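Long-range contacts in tungstate ABC transporter, periplasmic tungstate-binding protein (Geobacter sulfurreducens, PDB 3LR1), which probably binds tungstate in the periplasm and hands it to the membrane part of its ABC transporter for uptake: residues 11-16 against 38-43; 85-90 against 185-190; 118-123 against 145-150. All blocks are in the same frame, centred on the assembly; numbering follows the deposited sequence.

Contact 1: 11-16 against 38-43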
ATOM      1  N   THR A  11       8.549   4.933   1.676  1.00 12.20           N
ATOM      2  CA  THR A  11       7.397   4.056   1.380  1.00 13.84           C
ATOM      3  C   THR A  11       6.434   4.076   2.544  1.00 14.48           C
ATOM      4  O   THR A  11       6.613   4.844   3.518  1.00 13.70           O
ATOM      5  CB  THR A  11       7.821   2.642   1.011  1.00 13.38           C
ATOM      6  OG1 THR A  11       6.725   1.919   0.399  1.00 16.76           O
ATOM      7  CG2 THR A  11       8.422   1.859   2.135  1.00 12.94           C
ATOM      8  N   THR A  12       5.385   3.287   2.472  1.00 17.43           N
ATOM      9  CA  THR A  12       4.497   3.264   3.616  1.00 19.76           C
ATOM     10  C   THR A  12       4.727   2.040   4.484  1.00 22.32           C
ATOM     11  O   THR A  12       5.247   1.015   4.020  1.00 21.91           O
ATOM     12  CB  THR A  12       3.035   3.291   3.212  1.00 19.47           C
ATOM     13  OG1 THR A  12       2.744   2.074   2.592  1.00 21.97           O
ATOM     14  CG2 THR A  12       2.720   4.450   2.302  1.00 16.68           C
ATOM     15  N   THR A  13       4.418   2.194   5.782  1.00 26.19           N
ATOM     16  CA  THR A  13       4.546   1.126   6.755  1.00 27.23           C
ATOM     17  C   THR A  13       3.798  -0.104   6.290  1.00 27.80           C
ATOM     18  O   THR A  13       4.236  -1.231   6.490  1.00 28.24           O
ATOM     19  CB  THR A  13       3.961   1.542   8.099  1.00 29.09           C
ATOM     20  OG1 THR A  13       4.730   2.649   8.642  1.00 34.82           O
ATOM     21  CG2 THR A  13       4.044   0.372   8.992  1.00 31.11           C
ATOM     22  N   SER A  14       2.637   0.129   5.704  1.00 27.68           N
ATOM     23  CA  SER A  14       1.826  -0.897   5.068  1.00 28.13           C
ATOM     24  C   SER A  14       2.614  -1.720   3.964  1.00 27.64           C
ATOM     25  O   SER A  14       2.633  -2.957   3.954  1.00 26.88           O
ATOM     26  CB  SER A  14       0.467  -0.218   4.617  1.00 29.18           C
ATOM     27  OG  SER A  14      -0.094   0.738   5.659  1.00 28.50           O
ATOM     28  N   THR A  15       3.346  -1.050   3.093  1.00 26.49           N
ATOM     29  CA  THR A  15       4.202  -1.726   2.089  1.00 26.25           C
ATOM     30  C   THR A  15       5.406  -2.503   2.761  1.00 25.40           C
ATOM     31  O   THR A  15       5.825  -3.580   2.363  1.00 25.09           O
ATOM     32  CB  THR A  15       4.630  -0.630   1.093  1.00 27.13           C
ATOM     33  OG1 THR A  15       3.421   0.060   0.654  1.00 28.26           O
ATOM     34  CG2 THR A  15       5.401  -1.175  -0.090  1.00 27.91           C
ATOM     35  N   GLN A  16       5.944  -1.974   3.854  1.00 23.89           N
ATOM     36  CA  GLN A  16       7.012  -2.692   4.535  1.00 23.74           C
ATOM     37  C   GLN A  16       6.479  -4.003   5.092  1.00 23.30           C
ATOM     38  O   GLN A  16       7.146  -5.046   5.035  1.00 23.02           O
ATOM     39  CB  GLN A  16       7.569  -1.796   5.646  1.00 22.80           C
ATOM     40  CG  GLN A  16       8.760  -2.312   6.362  1.00 25.52           C
ATOM     41  CD  GLN A  16       9.121  -1.379   7.471  1.00 26.23           C
ATOM     42  OE1 GLN A  16       8.254  -0.915   8.249  1.00 24.46           O
ATOM     43  NE2 GLN A  16      10.390  -1.102   7.576  1.00 27.30           N
ATOM     44  N   VAL A  38      15.071   1.590   3.601  1.00 14.05           N
ATOM     45  CA  VAL A  38      13.641   1.681   3.492  1.00 15.78           C
ATOM     46  C   VAL A  38      13.114   2.506   4.676  1.00 14.92           C
ATOM     47  O   VAL A  38      13.255   2.120   5.840  1.00 14.50           O
ATOM     48  CB  VAL A  38      12.998   0.263   3.476  1.00 15.34           C
ATOM     49  CG1 VAL A  38      11.508   0.335   3.453  1.00 16.45           C
ATOM     50  CG2 VAL A  38      13.530  -0.582   2.321  1.00 18.06           C
ATOM     51  N   ILE A  39      12.477   3.619   4.358  1.00 15.12           N
ATOM     52  CA  ILE A  39      11.919   4.598   5.348  1.00 14.28           C
ATOM     53  C   ILE A  39      10.398   4.495   5.199  1.00 13.98           C
ATOM     54  O   ILE A  39       9.807   5.057   4.273  1.00 13.29           O
ATOM     55  CB  ILE A  39      12.436   6.027   5.101  1.00 13.40           C
ATOM     56  CG1 ILE A  39      13.979   6.022   5.306  1.00 13.92           C
ATOM     57  CG2 ILE A  39      11.689   7.052   6.007  1.00 12.39           C
ATOM     58  CD1 ILE A  39      14.702   7.299   4.828  1.00 16.43           C
ATOM     59  N   ALA A  40       9.797   3.698   6.062  1.00 13.86           N
ATOM     60  CA  ALA A  40       8.400   3.377   5.999  1.00 14.53           C
ATOM     61  C   ALA A  40       7.631   4.215   7.020  1.00 14.79           C
ATOM     62  O   ALA A  40       7.786   4.092   8.243  1.00 15.67           O
ATOM     63  CB  ALA A  40       8.180   1.882   6.253  1.00 16.28           C
ATOM     64  N   VAL A  41       6.823   5.107   6.486  1.00 13.52           N
ATOM     65  CA  VAL A  41       6.149   6.135   7.245  1.00 13.84           C
ATOM     66  C   VAL A  41       4.718   6.215   6.735  1.00 14.93           C
ATOM     67  O   VAL A  41       4.307   5.393   5.891  1.00 15.86           O
ATOM     68  CB  VAL A  41       6.941   7.471   7.187  1.00 13.98           C
ATOM     69  CG1 VAL A  41       8.211   7.410   8.102  1.00 14.45           C
ATOM     70  CG2 VAL A  41       7.247   7.911   5.776  1.00 13.72           C
ATOM     71  N   GLY A  42       3.916   7.157   7.199  1.00 13.97           N
ATOM     72  CA  GLY A  42       2.561   7.363   6.571  1.00 16.10           C
ATOM     73  C   GLY A  42       2.665   7.855   5.108  1.00 15.55           C
ATOM     74  O   GLY A  42       3.742   8.271   4.619  1.00 15.31           O
ATOM     75  N   THR A  43       1.584   7.735   4.348  1.00 16.27           N
ATOM     76  CA  THR A  43       1.578   8.116   2.932  1.00 16.72           C
ATOM     77  C   THR A  43       1.990   9.567   2.722  1.00 15.68           C
ATOM     78  O   THR A  43       2.811   9.900   1.835  1.00 16.23           O
ATOM     79  CB  THR A  43       0.201   7.875   2.300  1.00 18.22           C
ATOM     80  OG1 THR A  43      -0.134   6.477   2.363  1.00 22.88           O
ATOM     81  CG2 THR A  43       0.178   8.265   0.859  1.00 18.42           C
TER
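Thr11 and Thr12 pair in parallel with Ala40 and Val41 where strands 6-12 and 35-41 run side by side: Thr11 N donates to Ile39 O (2.9 Å), and Val41 N to Thr11 O (3.0 Å) in a nearly straight bond of 171°. The arrangement is a beta-alpha-beta crossover of the periplasmic binding protein fold, the connection passing through helices 13-18 and 20-32. The pairing outlasts the first strand, since Thr13 N, already in the helix, still donates to Val41 O at 3.2 Å, though the bond is bent to 145°.

Thr11 turns OG1 anti to its backbone N (chi1 -165°), where it bonds to Phe59 O on strand 57-60, the other neighbour of strand 6-12, and this leaves the CG2 methyl against Val38 CG1 at 3.7 Å. On the same face the extended side chain of Gln16 lays its carboxamide over the methyl of Ala40, with OE1 3.4 Å from Ala40 CB.

Thr12 and Gly42 each occupy the N-cap position of a helix. Thr12 OG1 shares a hydrogen bond with Thr15 OG1 (2.9 Å), and the Thr12 side chain comes within about 4 Å of a bound tungsten ion, consistent with helix N-termini facing the anion site. Its methyl is turned to the other segment: Thr12 CG2 lies alongside Thr43, 3.5 Å from Thr43 OG1.

Contact 2: 85-90 against 185-190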
ATOM      1  N   ASP A  85      -3.154  -6.903  -4.108  1.00 20.54           N
ATOM      2  CA  ASP A  85      -4.565  -6.751  -4.415  1.00 20.96           C
ATOM      3  C   ASP A  85      -5.406  -6.552  -3.148  1.00 19.96           C
ATOM      4  O   ASP A  85      -4.910  -6.757  -2.061  1.00 17.74           O
ATOM      5  CB  ASP A  85      -5.083  -7.920  -5.223  1.00 22.77           C
ATOM      6  CG  ASP A  85      -5.036  -9.219  -4.488  1.00 26.51           C
ATOM      7  OD1 ASP A  85      -6.073  -9.902  -4.381  1.00 32.05           O
ATOM      8  OD2 ASP A  85      -3.991  -9.579  -3.977  1.00 32.62           O
ATOM      9  N   PHE A  86      -6.667  -6.165  -3.302  1.00 18.51           N
ATOM     10  CA  PHE A  86      -7.456  -5.874  -2.139  1.00 19.52           C
ATOM     11  C   PHE A  86      -8.395  -7.032  -1.791  1.00 18.90           C
ATOM     12  O   PHE A  86      -9.057  -7.577  -2.675  1.00 20.66           O
ATOM     13  CB  PHE A  86      -8.256  -4.611  -2.332  1.00 19.48           C
ATOM     14  CG  PHE A  86      -7.421  -3.365  -2.304  1.00 21.64           C
ATOM     15  CD1 PHE A  86      -6.827  -2.945  -1.137  1.00 20.27           C
ATOM     16  CD2 PHE A  86      -7.314  -2.580  -3.442  1.00 21.16           C
ATOM     17  CE1 PHE A  86      -6.073  -1.768  -1.109  1.00 21.02           C
ATOM     18  CE2 PHE A  86      -6.564  -1.439  -3.434  1.00 20.58           C
ATOM     19  CZ  PHE A  86      -5.962  -1.023  -2.251  1.00 19.63           C
ATOM     20  N   VAL A  87      -8.534  -7.313  -0.498  1.00 17.68           N
ATOM     21  CA  VAL A  87      -9.482  -8.320  -0.035  1.00 16.29           C
ATOM     22  C   VAL A  87     -10.304  -7.774   1.155  1.00 15.86           C
ATOM     23  O   VAL A  87      -9.956  -6.768   1.773  1.00 15.51           O
ATOM     24  CB  VAL A  87      -8.722  -9.654   0.398  1.00 16.59           C
ATOM     25  CG1 VAL A  87      -7.927 -10.364  -0.800  1.00 16.26           C
ATOM     26  CG2 VAL A  87      -7.762  -9.393   1.529  1.00 13.68           C
ATOM     27  N   ILE A  88     -11.435  -8.413   1.461  1.00 15.62           N
ATOM     28  CA  ILE A  88     -12.199  -8.070   2.637  1.00 14.87           C
ATOM     29  C   ILE A  88     -12.028  -9.248   3.614  1.00 15.76           C
ATOM     30  O   ILE A  88     -12.288 -10.435   3.295  1.00 16.17           O
ATOM     31  CB  ILE A  88     -13.710  -7.739   2.373  1.00 15.20           C
ATOM     32  CG1 ILE A  88     -13.844  -6.659   1.260  1.00 15.79           C
ATOM     33  CG2 ILE A  88     -14.442  -7.309   3.735  1.00 17.36           C
ATOM     34  CD1 ILE A  88     -15.219  -6.405   0.677  1.00 14.39           C
ATOM     35  N   VAL A  89     -11.551  -8.903   4.809  1.00 16.22           N
ATOM     36  CA  VAL A  89     -11.390  -9.834   5.872  1.00 15.39           C
ATOM     37  C   VAL A  89     -12.391  -9.537   6.988  1.00 16.35           C
ATOM     38  O   VAL A  89     -12.914  -8.437   7.137  1.00 15.23           O
ATOM     39  CB  VAL A  89      -9.926  -9.843   6.458  1.00 16.60           C
ATOM     40  CG1 VAL A  89      -8.844 -10.330   5.391  1.00 15.06           C
ATOM     41  CG2 VAL A  89      -9.565  -8.528   7.123  1.00 17.84           C
ATOM     42  N   GLY A  90     -12.646 -10.564   7.766  1.00 16.12           N
ATOM     43  CA  GLY A  90     -13.572 -10.469   8.860  1.00 17.90           C
ATOM     44  C   GLY A  90     -13.599 -11.751   9.694  1.00 18.78           C
ATOM     45  O   GLY A  90     -12.871 -12.688   9.416  1.00 17.67           O
ATOM     46  N   LEU A 185      -8.787 -13.169  11.836  1.00 17.94           N
ATOM     47  CA  LEU A 185      -9.672 -12.838  10.713  1.00 17.62           C
ATOM     48  C   LEU A 185      -9.240 -13.628   9.478  1.00 18.61           C
ATOM     49  O   LEU A 185      -8.063 -13.991   9.316  1.00 19.12           O
ATOM     50  CB  LEU A 185      -9.671 -11.339  10.403  1.00 17.65           C
ATOM     51  CG  LEU A 185     -10.016 -10.379  11.560  1.00 17.89           C
ATOM     52  CD1 LEU A 185      -9.923  -8.914  11.199  1.00 17.70           C
ATOM     53  CD2 LEU A 185     -11.362 -10.725  12.161  1.00 16.06           C
ATOM     54  N   VAL A 186     -10.199 -13.901   8.611  1.00 18.75           N
ATOM     55  CA  VAL A 186      -9.961 -14.681   7.441  1.00 19.11           C
ATOM     56  C   VAL A 186     -10.449 -13.865   6.253  1.00 18.30           C
ATOM     57  O   VAL A 186     -11.308 -12.997   6.401  1.00 17.62           O
ATOM     58  CB  VAL A 186     -10.719 -16.025   7.487  1.00 19.04           C
ATOM     59  CG1 VAL A 186     -10.199 -16.939   8.623  1.00 22.29           C
ATOM     60  CG2 VAL A 186     -12.189 -15.785   7.619  1.00 22.82           C
ATOM     61  N   ILE A 187      -9.938 -14.186   5.057  1.00 18.72           N
ATOM     62  CA  ILE A 187     -10.426 -13.595   3.826  1.00 17.93           C
ATOM     63  C   ILE A 187     -11.838 -14.135   3.539  1.00 18.35           C
ATOM     64  O   ILE A 187     -12.056 -15.349   3.325  1.00 17.05           O
ATOM     65  CB  ILE A 187      -9.450 -13.894   2.603  1.00 19.28           C
ATOM     66  CG1 ILE A 187      -8.020 -13.385   2.856  1.00 18.27           C
ATOM     67  CG2 ILE A 187      -9.969 -13.349   1.285  1.00 18.67           C
ATOM     68  CD1 ILE A 187      -7.024 -13.892   1.784  1.00 18.04           C
ATOM     69  N   LEU A 188     -12.792 -13.210   3.492  1.00 17.40           N
ATOM     70  CA  LEU A 188     -14.186 -13.551   3.167  1.00 17.96           C
ATOM     71  C   LEU A 188     -14.579 -13.103   1.777  1.00 18.08           C
ATOM     72  O   LEU A 188     -15.491 -13.665   1.165  1.00 20.14           O
ATOM     73  CB  LEU A 188     -15.100 -12.962   4.230  1.00 16.69           C
ATOM     74  CG  LEU A 188     -14.880 -13.602   5.602  1.00 17.87           C
ATOM     75  CD1 LEU A 188     -15.425 -12.645   6.670  1.00 15.08           C
ATOM     76  CD2 LEU A 188     -15.551 -15.004   5.710  1.00 18.73           C
ATOM     77  N   PHE A 189     -13.934 -12.076   1.255  1.00 18.39           N
ATOM     78  CA  PHE A 189     -14.118 -11.713  -0.142  1.00 19.31           C
ATOM     79  C   PHE A 189     -12.818 -11.354  -0.805  1.00 20.12           C
ATOM     80  O   PHE A 189     -12.063 -10.526  -0.292  1.00 17.87           O
ATOM     81  CB  PHE A 189     -15.050 -10.513  -0.334  1.00 19.89           C
ATOM     82  CG  PHE A 189     -15.252 -10.190  -1.768  1.00 20.82           C
ATOM     83  CD1 PHE A 189     -16.228 -10.862  -2.499  1.00 22.27           C
ATOM     84  CD2 PHE A 189     -14.417  -9.291  -2.426  1.00 22.06           C
ATOM     85  CE1 PHE A 189     -16.375 -10.623  -3.848  1.00 21.93           C
ATOM     86  CE2 PHE A 189     -14.569  -9.048  -3.798  1.00 22.15           C
ATOM     87  CZ  PHE A 189     -15.556  -9.719  -4.494  1.00 22.40           C
ATOM     88  N   GLN A 190     -12.582 -11.953  -1.978  1.00 22.44           N
ATOM     89  CA  GLN A 190     -11.460 -11.601  -2.818  1.00 25.55           C
ATOM     90  C   GLN A 190     -11.836 -11.599  -4.308  1.00 28.76           C
ATOM     91  O   GLN A 190     -12.776 -12.262  -4.730  1.00 28.30           O
ATOM     92  CB  GLN A 190     -10.306 -12.543  -2.553  1.00 27.03           C
ATOM     93  CG  GLN A 190     -10.640 -14.048  -2.653  1.00 27.15           C
ATOM     94  CD  GLN A 190      -9.433 -14.847  -2.194  1.00 29.34           C
ATOM     95  OE1 GLN A 190      -8.360 -14.615  -2.691  1.00 31.74           O
ATOM     96  NE2 GLN A 190      -9.591 -15.722  -1.196  1.00 28.25           N
TER
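Gly90 and Val186 form the tight end of this antiparallel pairing, exchanging two backbone bonds, Gly90 N to Val186 O at 3.1 Å and Val186 N to Gly90 O at 3.0 Å. Packing is close around Gly90, whose CA meets Leu188 CD1 at 3.6 Å, just where a CB would be crowded; Leu185 CD2 lies 3.5 Å from Gly90 C. On the other face, that of Val87, Val89 and Ile187, Val89 CG1 meets Ile187 CG1, and Val89 CG2 touches Leu185 CD1, the two side chains roughly perpendicular.

The register then slips by one residue in a classic beta bulge, with Leu188 and Phe189 both opposite Ile88. Ile88 O takes both amides: Leu188 N at 2.8 Å, nearly along the C=O axis, and Phe189 N at 3.1 Å, in the carbonyl plane on a lone pair. Ile88 N returns a bond to Phe189 O at 2.8 Å. Helix 104-114 packs on the side of Ile88 and Phe189, and helix 172-178 on that of Val87, Val89 and Ile187.

Beyond the bulge the contact is looser, and it is the second strand that opens to solvent, at Gln190, while Val87 stays buried. The two run alongside each other and touch through Val87 CG1 and Gln190 CB at 3.7 Å. The amide of Gln190 looks elsewhere, its OE1 bonding to Arg172 NH2, the same nitrogen that forms a salt bridge with Asp85 OD1.

Contact 3: 118-123 against 145-150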
ATOM      1  N   PHE A 118     -17.231  -2.102  10.601  1.00 21.21           N
ATOM      2  CA  PHE A 118     -16.261  -2.021   9.505  1.00 21.04           C
ATOM      3  C   PHE A 118     -15.245  -0.892   9.822  1.00 22.31           C
ATOM      4  O   PHE A 118     -15.626   0.259  10.109  1.00 22.37           O
ATOM      5  CB  PHE A 118     -16.935  -1.749   8.139  1.00 21.12           C
ATOM      6  CG  PHE A 118     -15.957  -1.496   7.009  1.00 18.91           C
ATOM      7  CD1 PHE A 118     -15.530  -2.546   6.183  1.00 20.57           C
ATOM      8  CD2 PHE A 118     -15.451  -0.231   6.794  1.00 18.23           C
ATOM      9  CE1 PHE A 118     -14.615  -2.320   5.183  1.00 20.24           C
ATOM     10  CE2 PHE A 118     -14.542   0.019   5.756  1.00 19.11           C
ATOM     11  CZ  PHE A 118     -14.098  -1.021   4.975  1.00 20.41           C
ATOM     12  N   ILE A 119     -13.948  -1.224   9.737  1.00 22.58           N
ATOM     13  CA  ILE A 119     -12.883  -0.242  10.003  1.00 21.06           C
ATOM     14  C   ILE A 119     -12.301   0.308   8.697  1.00 22.40           C
ATOM     15  O   ILE A 119     -11.668  -0.442   7.897  1.00 23.15           O
ATOM     16  CB  ILE A 119     -11.736  -0.868  10.783  1.00 20.66           C
ATOM     17  CG1 ILE A 119     -12.235  -1.829  11.865  1.00 20.08           C
ATOM     18  CG2 ILE A 119     -10.849   0.195  11.366  1.00 19.37           C
ATOM     19  CD1 ILE A 119     -13.256  -1.258  12.906  1.00 20.27           C
ATOM     20  N   SER A 120     -12.469   1.622   8.517  1.00 21.95           N
ATOM     21  CA  SER A 120     -11.838   2.371   7.458  1.00 23.18           C
ATOM     22  C   SER A 120     -10.437   2.755   7.884  1.00 23.67           C
ATOM     23  O   SER A 120     -10.206   3.014   9.038  1.00 26.41           O
ATOM     24  CB  SER A 120     -12.630   3.638   7.201  1.00 22.61           C
ATOM     25  OG  SER A 120     -12.072   4.428   6.188  1.00 23.52           O
ATOM     26  N   ARG A 121      -9.511   2.824   6.953  1.00 25.31           N
ATOM     27  CA  ARG A 121      -8.183   3.386   7.240  1.00 24.84           C
ATOM     28  C   ARG A 121      -8.354   4.868   7.602  1.00 26.44           C
ATOM     29  O   ARG A 121      -7.628   5.379   8.472  1.00 26.80           O
ATOM     30  CB  ARG A 121      -7.247   3.251   6.061  1.00 25.18           C
ATOM     31  CG  ARG A 121      -6.746   1.815   5.773  1.00 25.51           C
ATOM     32  CD  ARG A 121      -5.600   1.475   6.728  1.00 26.30           C
ATOM     33  NE  ARG A 121      -4.499   2.415   6.526  1.00 25.07           N
ATOM     34  CZ  ARG A 121      -3.635   2.387   5.520  1.00 24.27           C
ATOM     35  NH1 ARG A 121      -3.665   1.414   4.626  1.00 21.15           N
ATOM     36  NH2 ARG A 121      -2.724   3.357   5.416  1.00 24.84           N
ATOM     37  N   GLY A 122      -9.305   5.545   6.947  1.00 26.54           N
ATOM     38  CA  GLY A 122      -9.558   6.968   7.185  1.00 28.05           C
ATOM     39  C   GLY A 122      -8.329   7.881   7.183  1.00 27.89           C
ATOM     40  O   GLY A 122      -8.195   8.739   8.064  1.00 28.53           O
ATOM     41  N   ASP A 123      -7.447   7.719   6.194  1.00 28.04           N
ATOM     42  CA  ASP A 123      -6.239   8.538   6.094  1.00 28.58           C
ATOM     43  C   ASP A 123      -5.968   8.914   4.608  1.00 29.62           C
ATOM     44  O   ASP A 123      -6.865   8.949   3.768  1.00 28.16           O
ATOM     45  CB  ASP A 123      -5.051   7.772   6.748  1.00 28.73           C
ATOM     46  CG  ASP A 123      -4.716   6.399   6.049  1.00 29.29           C
ATOM     47  OD1 ASP A 123      -5.440   5.948   5.141  1.00 26.15           O
ATOM     48  OD2 ASP A 123      -3.695   5.753   6.435  1.00 28.57           O
ATOM     49  N   ASN A 145     -22.901   3.887  13.067  1.00 38.21           N
ATOM     50  CA  ASN A 145     -21.907   3.726  14.099  1.00 36.16           C
ATOM     51  C   ASN A 145     -20.943   2.672  13.677  1.00 33.73           C
ATOM     52  O   ASN A 145     -19.775   2.689  14.055  1.00 32.51           O
ATOM     53  CB  ASN A 145     -22.540   3.291  15.403  1.00 36.66           C
ATOM     54  CG  ASN A 145     -21.511   3.143  16.500  1.00 35.82           C
ATOM     55  OD1 ASN A 145     -21.286   2.044  16.989  1.00 38.67           O
ATOM     56  ND2 ASN A 145     -20.843   4.243  16.848  1.00 33.02           N
ATOM     57  N   TRP A 146     -21.492   1.718  12.938  1.00 31.86           N
ATOM     58  CA  TRP A 146     -20.761   0.569  12.430  1.00 30.46           C
ATOM     59  C   TRP A 146     -19.532   1.036  11.612  1.00 29.27           C
ATOM     60  O   TRP A 146     -18.543   0.347  11.579  1.00 29.25           O
ATOM     61  CB  TRP A 146     -21.731  -0.335  11.624  1.00 29.74           C
ATOM     62  CG  TRP A 146     -22.268   0.387  10.450  1.00 28.71           C
ATOM     63  CD1 TRP A 146     -23.385   1.175  10.409  1.00 28.53           C
ATOM     64  CD2 TRP A 146     -21.676   0.457   9.156  1.00 26.19           C
ATOM     65  NE1 TRP A 146     -23.522   1.719   9.163  1.00 29.07           N
ATOM     66  CE2 TRP A 146     -22.498   1.272   8.365  1.00 28.01           C
ATOM     67  CE3 TRP A 146     -20.550  -0.124   8.578  1.00 24.85           C
ATOM     68  CZ2 TRP A 146     -22.201   1.558   7.034  1.00 27.83           C
ATOM     69  CZ3 TRP A 146     -20.265   0.151   7.266  1.00 24.37           C
ATOM     70  CH2 TRP A 146     -21.083   0.982   6.507  1.00 25.88           C
ATOM     71  N   TYR A 147     -19.608   2.212  10.979  1.00 28.38           N
ATOM     72  CA  TYR A 147     -18.528   2.721  10.106  1.00 27.80           C
ATOM     73  C   TYR A 147     -17.477   3.491  10.878  1.00 28.22           C
ATOM     74  O   TYR A 147     -17.718   4.635  11.271  1.00 28.79           O
ATOM     75  CB  TYR A 147     -19.117   3.657   9.068  1.00 27.22           C
ATOM     76  CG  TYR A 147     -18.085   4.076   8.090  1.00 27.52           C
ATOM     77  CD1 TYR A 147     -17.510   3.126   7.238  1.00 26.14           C
ATOM     78  CD2 TYR A 147     -17.636   5.370   8.020  1.00 27.69           C
ATOM     79  CE1 TYR A 147     -16.558   3.461   6.351  1.00 25.61           C
ATOM     80  CE2 TYR A 147     -16.650   5.709   7.086  1.00 28.03           C
ATOM     81  CZ  TYR A 147     -16.121   4.723   6.263  1.00 25.80           C
ATOM     82  OH  TYR A 147     -15.151   4.995   5.315  1.00 24.80           O
ATOM     83  N   VAL A 148     -16.324   2.870  11.123  1.00 28.13           N
ATOM     84  CA  VAL A 148     -15.271   3.497  11.936  1.00 28.65           C
ATOM     85  C   VAL A 148     -14.136   4.026  11.100  1.00 29.70           C
ATOM     86  O   VAL A 148     -13.663   3.331  10.193  1.00 30.28           O
ATOM     87  CB  VAL A 148     -14.629   2.490  12.877  1.00 28.73           C
ATOM     88  CG1 VAL A 148     -13.634   3.226  13.803  1.00 29.37           C
ATOM     89  CG2 VAL A 148     -15.702   1.725  13.637  1.00 25.86           C
ATOM     90  N   GLU A 149     -13.649   5.215  11.404  1.00 29.48           N
ATOM     91  CA  GLU A 149     -12.534   5.764  10.638  1.00 30.73           C
ATOM     92  C   GLU A 149     -11.304   5.800  11.529  1.00 30.42           C
ATOM     93  O   GLU A 149     -11.217   6.636  12.397  1.00 29.38           O
ATOM     94  CB  GLU A 149     -12.897   7.166  10.154  1.00 31.83           C
ATOM     95  CG  GLU A 149     -14.241   7.245   9.418  1.00 33.50           C
ATOM     96  CD  GLU A 149     -14.406   8.576   8.754  1.00 36.97           C
ATOM     97  OE1 GLU A 149     -14.643   9.570   9.481  1.00 39.46           O
ATOM     98  OE2 GLU A 149     -14.261   8.634   7.515  1.00 37.83           O
ATOM     99  N   ALA A 150     -10.343   4.899  11.336  1.00 29.76           N
ATOM    100  CA  ALA A 150      -9.245   4.764  12.305  1.00 30.12           C
ATOM    101  C   ALA A 150      -8.169   5.863  12.253  1.00 29.76           C
ATOM    102  O   ALA A 150      -7.571   6.202  13.261  1.00 29.02           O
ATOM    103  CB  ALA A 150      -8.561   3.385  12.140  1.00 29.72           C
TER
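Phe118, Ile119 and Ser120 pair in parallel register with Tyr147, Val148 and Glu149, the two strands of a beta-alpha-beta unit whose crossover is helix 126-137. Four backbone bonds zip them together. Phe118 N donates to Trp146 O and Val148 N to Phe118 O, both at 2.9 Å; Ser120 N reaches Val148 O at 2.7 Å, and Ala150 N bonds to Ser120 O beyond the end of the second strand.

Apolar contacts line both faces of the pair. On one, Phe118 and Tyr147 each hold CG anti to the backbone N (chi1 173° and -174°), which sends both rings the same way, and Phe118 CD2 meets Tyr147 CE1 at 3.9 Å. Phe118 CB abuts the edge of the Trp146 indole at CZ3, near the ring plane, while Tyr147 CB lies above one indole face, toward its rim. On the other, Ile119 CD1 touches Val148 CG2 and Ile119 CG2 touches Ala150 CB; helix 154-164 packs here through Val157.

Polar side chains gather at Glu131 of the crossover helix, whose OE1 is hydrogen-bonded to Ser120 OG and OE2 to Tyr147 OH. Ser120 OG in addition receives a weak bond from Gly122 N. The two hydroxyl oxygens, Ser120 OG and Tyr147 OH, stand 3.3 Å apart. A phenylalanine in place of Tyr147 would probably leave Glu131 OE2 without its hydroxyl partner.

The charged pair lies in the loop that follows strand 118-120. Arg121, within about 4 Å of a bound tungsten ion, is anchored by NE to Gln152 O. Its NH2 forms a salt bridge with Asp123 OD2 at 2.8 Å, meeting the syn lone pair with the oxygen 28° out of the guanidinium plane.

Contact 1 belongs to one lobe and contacts 2 and 3 to the other, as in the two-lobed periplasmic binding protein fold. Contacts 2 and 3 are the closer kin: strands 78-90 and 118-120 both pair with strand 167-171, and helix 104-114 packs against both contacts. Contact 1 lies nearest the centre of the chain and contact 3 farthest, yet all three are only partly buried. Contact 2 is antiparallel and apolar at its heart, with Val87 about 13 Å from a tungsten ion, whereas contacts 1 and 3 are parallel and bring a threonine and an arginine to within about 4 Å of the one in the cleft. These two touch directly, Ser14 OG packing 3.7 Å from Arg121 NH2.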